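Side-chain contacts in acetyltransferase (Escherichia coli, PDB 7BYY), which acetylates aminoacyl-tRNAs as a GNAT-family toxin, probably transferring the acetyl group from acetyl-CoA to substrates such as glycyl-tRNA(Gly): residues G113-L118 with I147-R152; Y18-T23 with S48-D53. The protein carries 1 engineered substitution. All blocks are in the same frame, centred on the assembly; numbering follows the deposited sequence.

Contact 1 of 2, residues G113-L118 with I147-R152; sequences GFDQDL and INFYAR. Engineered in segment 113-118: D115 (natural residue Gly).
F149 reaches D115 because its CG lies anti to the backbone N (chi1 171°), which sends the ring off helix 147-151 toward helix 114-132. In D115 the carboxylate swings back beside its own backbone N (chi1 -79°), leaving CB to meet the ring. The contact belongs to a GNAT fold and joins helix 114-132 to the short helix 147-151. G113, the N-cap of helix 114-132, and D115 fall in the family's Q/R-x-x-G-x-G/A signature, which in relatives binds the pyrophosphate of acetyl-CoA. D115 is an engineered residue in the place of the last glycine of that signature. The signature-bearing end of one helix is thus packed against the short helix that follows strand 137-142.

The far end of the F149 ring does the touching. CE1 of F149 lies 3.4 Å from CB of D115. CZ of F149 lies 3.3 Å from the carbonyl O of D115, so the ring meets the backbone as well as the side chain. D115 OD2 stands over one face of the ring. The backbone N of Q116 is at the ring edge, near its plane, 3.9 Å from F149 CZ. No hydrogen bond joins the two segments, and the contact lies at the surface. Deeper in, Y150 and L118 both reach strand 94-105, where each touches L103. D115 also touches V105 of this strand, and Q116 touches L153. F149 has a second role within its own helix: its CD2 sits 3.7 Å above the plane of the Y150 ring, over the ring centre.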
ATOM      1  N   GLY A 113     -11.268  20.612 -16.946  1.00 45.80           N
ATOM      2  CA  GLY A 113     -10.964  20.438 -15.545  1.00 47.84           C
ATOM      3  C   GLY A 113     -11.182  19.043 -15.000  1.00 46.51           C
ATOM      4  O   GLY A 113     -10.862  18.798 -13.829  1.00 34.07           O
ATOM      5  N   PHE A 114     -11.724  18.122 -15.800  1.00 48.13           N
ATOM      6  CA  PHE A 114     -11.869  16.745 -15.347  1.00 47.15           C
ATOM      7  C   PHE A 114     -10.522  16.056 -15.172  1.00 50.97           C
ATOM      8  O   PHE A 114     -10.456  15.010 -14.517  1.00 50.24           O
ATOM      9  CB  PHE A 114     -12.744  15.961 -16.323  1.00 43.12           C
ATOM     10  CG  PHE A 114     -14.175  16.409 -16.343  1.00 38.42           C
ATOM     11  CD1 PHE A 114     -14.852  16.656 -15.158  1.00 37.79           C
ATOM     12  CD2 PHE A 114     -14.845  16.589 -17.542  1.00 37.03           C
ATOM     13  CE1 PHE A 114     -16.173  17.070 -15.167  1.00 38.00           C
ATOM     14  CE2 PHE A 114     -16.164  17.002 -17.560  1.00 37.31           C
ATOM     15  CZ  PHE A 114     -16.829  17.244 -16.369  1.00 38.10           C
ATOM     16  N   ASP A 115      -9.456  16.616 -15.752  1.00 57.53           N
ATOM     17  CA  ASP A 115      -8.106  16.152 -15.449  1.00 58.57           C
ATOM     18  C   ASP A 115      -7.831  16.223 -13.950  1.00 57.99           C
ATOM     19  O   ASP A 115      -7.330  15.266 -13.349  1.00 56.84           O
ATOM     20  CB  ASP A 115      -7.084  16.992 -16.221  1.00 63.15           C
ATOM     21  CG  ASP A 115      -6.948  16.573 -17.677  1.00 69.37           C
ATOM     22  OD1 ASP A 115      -7.917  16.756 -18.448  1.00 72.95           O
ATOM     23  OD2 ASP A 115      -5.861  16.078 -18.054  1.00 69.03           O
ATOM     24  N   GLN A 116      -8.170  17.357 -13.326  1.00 54.89           N
ATOM     25  CA  GLN A 116      -7.867  17.578 -11.916  1.00 48.41           C
ATOM     26  C   GLN A 116      -8.921  16.974 -10.996  1.00 46.12           C
ATOM     27  O   GLN A 116      -8.593  16.549  -9.882  1.00 44.91           O
ATOM     28  CB  GLN A 116      -7.726  19.080 -11.645  1.00 45.42           C
ATOM     29  CG  GLN A 116      -7.331  19.437 -10.218  1.00 43.77           C
ATOM     30  CD  GLN A 116      -7.274  20.938  -9.975  1.00 44.12           C
ATOM     31  OE1 GLN A 116      -6.959  21.715 -10.878  1.00 42.77           O
ATOM     32  NE2 GLN A 116      -7.581  21.352  -8.749  1.00 44.86           N
ATOM     33  N   ASP A 117     -10.182  16.927 -11.434  1.00 44.86           N
ATOM     34  CA  ASP A 117     -11.225  16.319 -10.616  1.00 43.04           C
ATOM     35  C   ASP A 117     -10.906  14.861 -10.314  1.00 45.74           C
ATOM     36  O   ASP A 117     -11.162  14.375  -9.206  1.00 45.01           O
ATOM     37  CB  ASP A 117     -12.576  16.439 -11.320  1.00 43.77           C
ATOM     38  CG  ASP A 117     -13.075  17.864 -11.379  1.00 47.08           C
ATOM     39  OD1 ASP A 117     -12.466  18.739 -10.726  1.00 48.31           O
ATOM     40  OD2 ASP A 117     -14.077  18.113 -12.081  1.00 49.59           O
ATOM     41  N   LEU A 118     -10.338  14.148 -11.289  1.00 48.37           N
ATOM     42  CA  LEU A 118      -9.916  12.774 -11.050  1.00 45.85           C
ATOM     43  C   LEU A 118      -8.713  12.710 -10.122  1.00 44.25           C
ATOM     44  O   LEU A 118      -8.591  11.763  -9.336  1.00 46.18           O
ATOM     45  CB  LEU A 118      -9.595  12.083 -12.372  1.00 46.03           C
ATOM     46  CG  LEU A 118     -10.556  10.950 -12.723  1.00 45.76           C
ATOM     47  CD1 LEU A 118     -10.254  10.406 -14.098  1.00 45.35           C
ATOM     48  CD2 LEU A 118     -10.518   9.848 -11.672  1.00 43.83           C
ATOM     49  N   ILE A 147       3.550  16.326 -18.360  1.00 45.59           N
ATOM     50  CA  ILE A 147       4.473  16.747 -17.307  1.00 49.77           C
ATOM     51  C   ILE A 147       3.997  18.043 -16.666  1.00 54.29           C
ATOM     52  O   ILE A 147       4.030  18.196 -15.439  1.00 52.18           O
ATOM     53  CB  ILE A 147       5.900  16.892 -17.865  1.00 49.63           C
ATOM     54  CG1 ILE A 147       6.343  15.606 -18.558  1.00 52.40           C
ATOM     55  CG2 ILE A 147       6.871  17.256 -16.758  1.00 47.00           C
ATOM     56  CD1 ILE A 147       7.709  15.712 -19.199  1.00 54.21           C
ATOM     57  N   ASN A 148       3.548  18.997 -17.483  1.00 63.17           N
ATOM     58  CA  ASN A 148       3.110  20.279 -16.942  1.00 65.55           C
ATOM     59  C   ASN A 148       1.870  20.127 -16.072  1.00 63.10           C
ATOM     60  O   ASN A 148       1.688  20.892 -15.119  1.00 64.70           O
ATOM     61  CB  ASN A 148       2.850  21.267 -18.079  1.00 68.42           C
ATOM     62  CG  ASN A 148       4.046  22.154 -18.357  1.00 73.15           C
ATOM     63  OD1 ASN A 148       4.700  22.028 -19.394  1.00 75.79           O
ATOM     64  ND2 ASN A 148       4.346  23.054 -17.425  1.00 74.73           N
ATOM     65  N   PHE A 149       1.017  19.148 -16.372  1.00 56.63           N
ATOM     66  CA  PHE A 149      -0.185  18.938 -15.573  1.00 51.70           C
ATOM     67  C   PHE A 149       0.167  18.526 -14.147  1.00 49.24           C
ATOM     68  O   PHE A 149      -0.225  19.190 -13.179  1.00 47.77           O
ATOM     69  CB  PHE A 149      -1.081  17.889 -16.237  1.00 49.06           C
ATOM     70  CG  PHE A 149      -2.233  17.447 -15.384  1.00 46.05           C
ATOM     71  CD1 PHE A 149      -3.311  18.288 -15.164  1.00 44.20           C
ATOM     72  CD2 PHE A 149      -2.238  16.190 -14.800  1.00 45.81           C
ATOM     73  CE1 PHE A 149      -4.375  17.883 -14.377  1.00 40.59           C
ATOM     74  CE2 PHE A 149      -3.298  15.780 -14.011  1.00 42.16           C
ATOM     75  CZ  PHE A 149      -4.368  16.628 -13.801  1.00 39.59           C
ATOM     76  N   TYR A 150       0.913  17.426 -13.996  1.00 46.14           N
ATOM     77  CA  TYR A 150       1.272  16.960 -12.659  1.00 44.37           C
ATOM     78  C   TYR A 150       2.173  17.965 -11.949  1.00 46.52           C
ATOM     79  O   TYR A 150       2.070  18.146 -10.730  1.00 44.89           O
ATOM     80  CB  TYR A 150       1.944  15.588 -12.739  1.00 43.35           C
ATOM     81  CG  TYR A 150       1.072  14.498 -13.336  1.00 43.95           C
ATOM     82  CD1 TYR A 150      -0.029  13.996 -12.644  1.00 43.06           C
ATOM     83  CD2 TYR A 150       1.352  13.970 -14.590  1.00 44.56           C
ATOM     84  CE1 TYR A 150      -0.825  12.998 -13.192  1.00 42.91           C
ATOM     85  CE2 TYR A 150       0.564  12.976 -15.145  1.00 44.29           C
ATOM     86  CZ  TYR A 150      -0.523  12.493 -14.446  1.00 44.34           C
ATOM     87  OH  TYR A 150      -1.301  11.502 -15.008  1.00 41.58           O
ATOM     88  N   ALA A 151       3.057  18.634 -12.696  1.00 50.05           N
ATOM     89  CA  ALA A 151       3.888  19.673 -12.096  1.00 50.86           C
ATOM     90  C   ALA A 151       3.044  20.835 -11.600  1.00 53.67           C
ATOM     91  O   ALA A 151       3.371  21.450 -10.578  1.00 54.04           O
ATOM     92  CB  ALA A 151       4.930  20.169 -13.099  1.00 49.70           C
ATOM     93  N   ARG A 152       1.950  21.141 -12.297  1.00 55.75           N
ATOM     94  CA  ARG A 152       1.081  22.235 -11.888  1.00 56.70           C
ATOM     95  C   ARG A 152       0.273  21.917 -10.640  1.00 54.53           C
ATOM     96  O   ARG A 152      -0.379  22.818 -10.103  1.00 55.94           O
ATOM     97  CB  ARG A 152       0.137  22.622 -13.030  1.00 55.37           C
ATOM     98  CG  ARG A 152       0.702  23.703 -13.934  1.00 57.60           C
ATOM     99  CD  ARG A 152      -0.361  24.301 -14.835  1.00 60.19           C
ATOM    100  NE  ARG A 152      -0.557  23.515 -16.048  1.00 60.36           N
ATOM    101  CZ  ARG A 152      -1.548  22.647 -16.220  1.00 58.61           C
ATOM    102  NH1 ARG A 152      -2.436  22.457 -15.254  1.00 58.39           N
ATOM    103  NH2 ARG A 152      -1.651  21.973 -17.359  1.00 56.99           N
TER

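Contact 2 of 2, residues Y18-T23 with S48-D53; sequences YQSDIT and SVRNSD
S20 packs against V49 and R50, tying the loop after strand 13-17, an outer strand of the sheet in this chain, to the C-terminal end of helix 35-50. The tight part is mostly carbon against carbon, with the S20 hydroxyl against the R50 methylene. S20 CB lies 3.6 Å from V49 CG2, and R50 CG lies 3.6 Å from S20 OG. V49 CG2 also meets the Y18 ring at its edge, 4.3 Å from Y18 CD1. Y18 is buried and also touches L45 of the helix. Its OH donates to I22 O at 2.9 Å, nearly in line with the carbonyl (172°), and also bonds to Q27.

The outer end of R50 is looser. Past the bend at chi3 (-92°) the guanidinium passes S20 CB over one face. NH1 of R50 stays 4.0 Å from S20 O and 6.1 Å from D21 OD1.

Beyond R50 a Schellman motif ends the helix, with S52 at positive phi, and D53 forms a salt bridge with K136 of the second subunit. With no hydrogen bond between the segments, the type I turn Q19-I22 and the helix end meet through van der Waals contact, while Y18 spends its hydroxyl on its own loop.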
ATOM      1  N   TYR A  18     -13.868   1.547  -9.869  1.00 42.94           N
ATOM      2  CA  TYR A  18     -14.313   0.783 -11.027  1.00 46.30           C
ATOM      3  C   TYR A  18     -14.508  -0.683 -10.665  1.00 52.67           C
ATOM      4  O   TYR A  18     -13.630  -1.313 -10.068  1.00 51.84           O
ATOM      5  CB  TYR A  18     -13.311   0.909 -12.174  1.00 38.85           C
ATOM      6  CG  TYR A  18     -13.614  -0.051 -13.297  1.00 31.82           C
ATOM      7  CD1 TYR A  18     -12.850  -1.195 -13.483  1.00 29.80           C
ATOM      8  CD2 TYR A  18     -14.685   0.170 -14.154  1.00 30.35           C
ATOM      9  CE1 TYR A  18     -13.133  -2.086 -14.499  1.00 30.72           C
ATOM     10  CE2 TYR A  18     -14.977  -0.714 -15.172  1.00 31.52           C
ATOM     11  CZ  TYR A  18     -14.197  -1.841 -15.339  1.00 31.72           C
ATOM     12  OH  TYR A  18     -14.478  -2.728 -16.350  1.00 34.48           O
ATOM     13  N   GLN A  19     -15.667  -1.222 -11.031  1.00 62.66           N
ATOM     14  CA  GLN A  19     -15.987  -2.628 -10.826  1.00 65.95           C
ATOM     15  C   GLN A  19     -15.698  -3.396 -12.109  1.00 66.20           C
ATOM     16  O   GLN A  19     -16.113  -2.978 -13.195  1.00 67.29           O
ATOM     17  CB  GLN A  19     -17.451  -2.805 -10.417  1.00 70.39           C
ATOM     18  CG  GLN A  19     -17.945  -1.778  -9.410  1.00 73.57           C
ATOM     19  CD  GLN A  19     -18.129  -2.362  -8.022  1.00 77.72           C
ATOM     20  OE1 GLN A  19     -18.591  -3.495  -7.865  1.00 79.96           O
ATOM     21  NE2 GLN A  19     -17.764  -1.590  -7.003  1.00 77.98           N
ATOM     22  N   SER A  20     -14.988  -4.521 -11.978  1.00 60.93           N
ATOM     23  CA  SER A  20     -14.565  -5.284 -13.148  1.00 57.39           C
ATOM     24  C   SER A  20     -15.733  -5.875 -13.926  1.00 50.23           C
ATOM     25  O   SER A  20     -15.575  -6.173 -15.116  1.00 45.25           O
ATOM     26  CB  SER A  20     -13.604  -6.397 -12.728  1.00 62.49           C
ATOM     27  OG  SER A  20     -14.020  -7.010 -11.520  1.00 66.49           O
ATOM     28  N   ASP A  21     -16.894  -6.049 -13.297  1.00 48.29           N
ATOM     29  CA  ASP A  21     -18.058  -6.622 -13.960  1.00 49.72           C
ATOM     30  C   ASP A  21     -18.970  -5.568 -14.575  1.00 45.57           C
ATOM     31  O   ASP A  21     -20.094  -5.894 -14.973  1.00 46.03           O
ATOM     32  CB  ASP A  21     -18.853  -7.493 -12.982  1.00 55.66           C
ATOM     33  CG  ASP A  21     -19.029  -6.838 -11.623  1.00 59.20           C
ATOM     34  OD1 ASP A  21     -18.081  -6.169 -11.156  1.00 59.23           O
ATOM     35  OD2 ASP A  21     -20.114  -6.996 -11.019  1.00 60.67           O
ATOM     36  N   ILE A  22     -18.512  -4.323 -14.673  1.00 42.49           N
ATOM     37  CA  ILE A  22     -19.299  -3.224 -15.217  1.00 40.10           C
ATOM     38  C   ILE A  22     -18.595  -2.689 -16.457  1.00 36.00           C
ATOM     39  O   ILE A  22     -17.364  -2.594 -16.489  1.00 34.98           O
ATOM     40  CB  ILE A  22     -19.502  -2.112 -14.164  1.00 43.48           C
ATOM     41  CG1 ILE A  22     -20.410  -2.612 -13.037  1.00 45.49           C
ATOM     42  CG2 ILE A  22     -20.065  -0.840 -14.796  1.00 43.58           C
ATOM     43  CD1 ILE A  22     -21.882  -2.625 -13.396  1.00 47.46           C
ATOM     44  N   THR A  23     -19.378  -2.365 -17.485  1.00 37.29           N
ATOM     45  CA  THR A  23     -18.870  -1.751 -18.710  1.00 37.49           C
ATOM     46  C   THR A  23     -19.677  -0.490 -18.980  1.00 41.70           C
ATOM     47  O   THR A  23     -20.860  -0.571 -19.328  1.00 39.18           O
ATOM     48  CB  THR A  23     -18.956  -2.711 -19.896  1.00 42.08           C
ATOM     49  OG1 THR A  23     -18.446  -3.994 -19.517  1.00 43.39           O
ATOM     50  CG2 THR A  23     -18.150  -2.176 -21.068  1.00 39.30           C
ATOM     51  N   SER A  48      -7.120  -6.644 -15.315  1.00 48.12           N
ATOM     52  CA  SER A  48      -6.086  -6.147 -14.416  1.00 46.78           C
ATOM     53  C   SER A  48      -6.600  -6.062 -12.984  1.00 44.35           C
ATOM     54  O   SER A  48      -5.961  -6.567 -12.055  1.00 44.25           O
ATOM     55  CB  SER A  48      -5.579  -4.788 -14.899  1.00 44.02           C
ATOM     56  OG  SER A  48      -4.774  -4.939 -16.054  1.00 44.50           O
ATOM     57  N   VAL A  49      -7.760  -5.433 -12.785  1.00 41.04           N
ATOM     58  CA  VAL A  49      -8.288  -5.310 -11.429  1.00 42.36           C
ATOM     59  C   VAL A  49      -8.893  -6.617 -10.934  1.00 44.71           C
ATOM     60  O   VAL A  49      -9.003  -6.815  -9.718  1.00 46.43           O
ATOM     61  CB  VAL A  49      -9.313  -4.165 -11.325  1.00 40.01           C
ATOM     62  CG1 VAL A  49      -8.790  -2.919 -12.030  1.00 40.58           C
ATOM     63  CG2 VAL A  49     -10.653  -4.580 -11.891  1.00 37.61           C
ATOM     64  N   ARG A  50      -9.281  -7.520 -11.837  1.00 45.86           N
ATOM     65  CA  ARG A  50      -9.716  -8.847 -11.414  1.00 45.64           C
ATOM     66  C   ARG A  50      -8.557  -9.614 -10.795  1.00 45.85           C
ATOM     67  O   ARG A  50      -8.693 -10.208  -9.718  1.00 45.77           O
ATOM     68  CB  ARG A  50     -10.302  -9.612 -12.599  1.00 49.60           C
ATOM     69  CG  ARG A  50     -11.820  -9.651 -12.620  1.00 55.51           C
ATOM     70  CD  ARG A  50     -12.338 -10.805 -13.462  1.00 61.31           C
ATOM     71  NE  ARG A  50     -12.565 -10.413 -14.851  1.00 66.56           N
ATOM     72  CZ  ARG A  50     -13.746 -10.047 -15.342  1.00 68.69           C
ATOM     73  NH1 ARG A  50     -14.812 -10.017 -14.552  1.00 70.14           N
ATOM     74  NH2 ARG A  50     -13.860  -9.710 -16.621  1.00 68.04           N
ATOM     75  N   ASN A  51      -7.402  -9.603 -11.461  1.00 49.59           N
ATOM     76  CA  ASN A  51      -6.177 -10.114 -10.861  1.00 50.23           C
ATOM     77  C   ASN A  51      -5.764  -9.301  -9.643  1.00 48.45           C
ATOM     78  O   ASN A  51      -4.935  -9.766  -8.853  1.00 52.06           O
ATOM     79  CB  ASN A  51      -5.055 -10.113 -11.903  1.00 55.59           C
ATOM     80  CG  ASN A  51      -3.871 -10.974 -11.498  1.00 62.51           C
ATOM     81  OD1 ASN A  51      -3.196 -10.704 -10.503  1.00 65.67           O
ATOM     82  ND2 ASN A  51      -3.610 -12.017 -12.278  1.00 63.39           N
ATOM     83  N   SER A  52      -6.344  -8.114  -9.464  1.00 45.03           N
ATOM     84  CA  SER A  52      -5.874  -7.131  -8.487  1.00 41.74           C
ATOM     85  C   SER A  52      -4.438  -6.719  -8.803  1.00 41.88           C
ATOM     86  O   SER A  52      -3.591  -6.601  -7.915  1.00 41.88           O
ATOM     87  CB  SER A  52      -6.007  -7.637  -7.045  1.00 37.93           C
ATOM     88  OG  SER A  52      -4.970  -8.540  -6.713  1.00 37.48           O
ATOM     89  N   ASP A  53      -4.161  -6.525 -10.097  1.00 41.21           N
ATOM     90  CA  ASP A  53      -2.920  -5.891 -10.523  1.00 40.78           C
ATOM     91  C   ASP A  53      -2.906  -4.403 -10.200  1.00 37.86           C
ATOM     92  O   ASP A  53      -1.828  -3.806 -10.129  1.00 35.76           O
ATOM     93  CB  ASP A  53      -2.716  -6.078 -12.028  1.00 45.29           C
ATOM     94  CG  ASP A  53      -2.437  -7.516 -12.411  1.00 50.84           C
ATOM     95  OD1 ASP A  53      -1.473  -8.103 -11.876  1.00 53.04           O
ATOM     96  OD2 ASP A  53      -3.181  -8.059 -13.256  1.00 53.23           O
TER

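The two contacts share no helix or strand. They lie on opposite sides of the chain's centre, with centres about 24 Å apart. Contact 1 joins two helices of the acetyltransferase domain and is a surface contact, although it lies closer to the centre of the chain. Contact 2 joins the loop after strand 13-17 to the end of helix 35-50 and is partly buried. Contact 1 sets an aromatic ring against helix backbone and an engineered aspartate; contact 2 sets a valine methyl against a serine and a buried tyrosine ring, with an exposed arginine alongside. Only the segments of contact 2 touch the second subunit.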